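Local coordinates for aclacinomycin oxidoreductase (AknOx) (PDB 2IPI), which oxidises the terminal sugar of aclacinomycins in two successive steps, using a bicovalently bound FAD and molecular oxygen, at residues P470-V475 against H513-R518. Residues are numbered along the deposited sequence; the frame is centred on the assembly and turned at random.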
loop_
_atom_site.group_PDB
_atom_site.type_symbol
_atom_site.label_atom_id
_atom_site.label_comp_id
_atom_site.label_asym_id
_atom_site.label_seq_id
_atom_site.Cartn_x
_atom_site.Cartn_y
_atom_site.Cartn_z
ATOM N N PRO A 470 8.142 0.313 2.426
ATOM C CA PRO A 470 9.609 0.219 2.390
ATOM C C PRO A 470 10.199 0.384 3.791
ATOM O O PRO A 470 9.683 1.241 4.513
ATOM C CB PRO A 470 10.027 1.420 1.547
ATOM C CG PRO A 470 8.901 2.390 1.792
ATOM C CD PRO A 470 7.700 1.493 1.673
ATOM N N ASP A 471 11.219 -0.414 4.094
ATOM C CA ASP A 471 11.943 -0.284 5.359
ATOM C C ASP A 471 13.443 -0.515 5.107
ATOM O O ASP A 471 13.865 -1.646 4.914
ATOM C CB ASP A 471 11.431 -1.269 6.388
ATOM C CG ASP A 471 12.158 -1.186 7.719
ATOM O OD1 ASP A 471 12.656 -0.117 8.075
ATOM O OD2 ASP A 471 12.245 -2.229 8.405
ATOM N N VAL A 472 14.192 0.575 5.091
ATOM C CA VAL A 472 15.594 0.421 4.652
ATOM C C VAL A 472 16.430 -0.223 5.742
ATOM O O VAL A 472 17.582 -0.612 5.561
ATOM C CB VAL A 472 16.093 1.789 4.159
ATOM C CG1 VAL A 472 16.647 2.617 5.304
ATOM C CG2 VAL A 472 17.093 1.570 3.025
ATOM N N ASP A 473 15.844 -0.405 6.924
ATOM C CA ASP A 473 16.446 -1.193 7.991
ATOM C C ASP A 473 16.569 -2.646 7.559
ATOM O O ASP A 473 17.350 -3.407 8.148
ATOM C CB ASP A 473 15.615 -1.109 9.277
ATOM C CG ASP A 473 15.585 0.303 9.839
ATOM O OD1 ASP A 473 14.581 0.704 10.457
ATOM O OD2 ASP A 473 16.602 1.013 9.653
ATOM N N LEU A 474 15.801 -3.036 6.532
ATOM C CA LEU A 474 15.886 -4.414 6.054
ATOM C C LEU A 474 17.248 -4.704 5.424
ATOM O O LEU A 474 17.582 -5.877 5.248
ATOM C CB LEU A 474 14.798 -4.738 5.036
ATOM C CG LEU A 474 13.346 -4.696 5.527
ATOM C CD1 LEU A 474 12.428 -5.394 4.522
ATOM C CD2 LEU A 474 13.209 -5.300 6.912
ATOM N N VAL A 475 17.975 -3.646 5.110
ATOM C CA VAL A 475 19.289 -3.748 4.486
ATOM C C VAL A 475 20.381 -3.347 5.471
ATOM O O VAL A 475 21.560 -3.305 5.117
ATOM C CB VAL A 475 19.367 -2.864 3.226
ATOM C CG1 VAL A 475 20.662 -3.114 2.473
ATOM C CG2 VAL A 475 18.155 -3.104 2.335
ATOM N N HIS A 513 16.574 3.501 -6.464
ATOM C CA HIS A 513 16.434 4.047 -5.121
ATOM C C HIS A 513 16.927 2.955 -4.159
ATOM O O HIS A 513 17.261 1.884 -4.676
ATOM C CB HIS A 513 15.022 4.480 -4.749
ATOM C CG HIS A 513 13.962 3.434 -4.939
ATOM N ND1 HIS A 513 13.020 3.509 -5.941
ATOM C CD2 HIS A 513 13.706 2.280 -4.278
ATOM C CE1 HIS A 513 12.221 2.452 -5.883
ATOM N NE2 HIS A 513 12.607 1.691 -4.880
ATOM N N ALA A 514 16.930 3.218 -2.866
ATOM C CA ALA A 514 17.468 2.316 -1.855
ATOM C C ALA A 514 16.886 0.921 -1.920
ATOM O O ALA A 514 17.603 -0.078 -1.735
ATOM C CB ALA A 514 17.285 2.900 -0.452
ATOM N N LEU A 515 15.581 0.750 -2.164
ATOM C CA LEU A 515 15.153 -0.672 -2.051
ATOM C C LEU A 515 14.766 -1.197 -3.425
ATOM O O LEU A 515 13.743 -1.856 -3.595
ATOM C CB LEU A 515 14.027 -0.789 -1.025
ATOM C CG LEU A 515 14.448 -1.221 0.391
ATOM C CD1 LEU A 515 15.818 -0.682 0.757
ATOM C CD2 LEU A 515 13.415 -0.792 1.426
ATOM N N SER A 516 15.599 -0.873 -4.394
ATOM C CA SER A 516 15.427 -1.083 -5.819
ATOM C C SER A 516 15.782 -2.489 -6.294
ATOM O O SER A 516 16.734 -3.070 -5.785
ATOM C CB SER A 516 16.335 -0.084 -6.571
ATOM O OG SER A 516 15.603 0.554 -7.598
ATOM N N VAL A 517 15.023 -2.995 -7.258
ATOM C CA VAL A 517 15.300 -4.231 -7.958
ATOM C C VAL A 517 16.597 -4.089 -8.757
ATOM O O VAL A 517 16.811 -3.095 -9.472
ATOM C CB VAL A 517 14.172 -4.633 -8.927
ATOM C CG1 VAL A 517 12.863 -4.898 -8.175
ATOM C CG2 VAL A 517 13.962 -3.551 -9.973
ATOM N N ARG A 518 17.467 -5.087 -8.631
ATOM C CA ARG A 518 18.771 -5.036 -9.281
ATOM C C ARG A 518 18.827 -5.979 -10.478
ATOM O O ARG A 518 18.199 -7.043 -10.514
ATOM C CB ARG A 518 19.880 -5.383 -8.286
#
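L515 in the type I turn H513-S516 reaches across to 470-475, whose 3-10 segment 472-475 follows P470 and D471; V472 and L515 bring the two backbones closest, their CA atoms 6.8 Å apart. The fork of L515 does most of the touching. Its CD1 meets two valine methyls that approach it from directions about 85° apart: V472 CG2 at 3.4 Å, tighter than a usual carbon-carbon contact, and V475 CG2 at 3.7 Å. Its CD2 lies against the chain at D471, 3.5 Å from D471 N, and touches P470 CB at 4.0 Å. V472 CG2 is shared, also meeting A514 CB at 3.7 Å, and the V472 and L515 side chains meet at an oblique angle. V475, with CG1 anti to its N (chi1 -172°), turns CG2 to L515, and the two side chains run past each other in opposite directions. The polar groups of 470-475 look elsewhere: the D471 carboxylate forms salt bridges with K362 and K364, that of D473 with K364 and R442, and V472 N bonds to E92. The side-chain contacts are all apolar, packing L515, with A514 beside it, on the loop just after N468 and Y469, the FAD- and aclacinomycin-binding residues, with the P470 side chain about 6 Å from the bound FAD. Shape rather than directed bonds therefore joins the C-terminal turn to this loop, which the ion pairs of buried D471 and D473 probably help to hold.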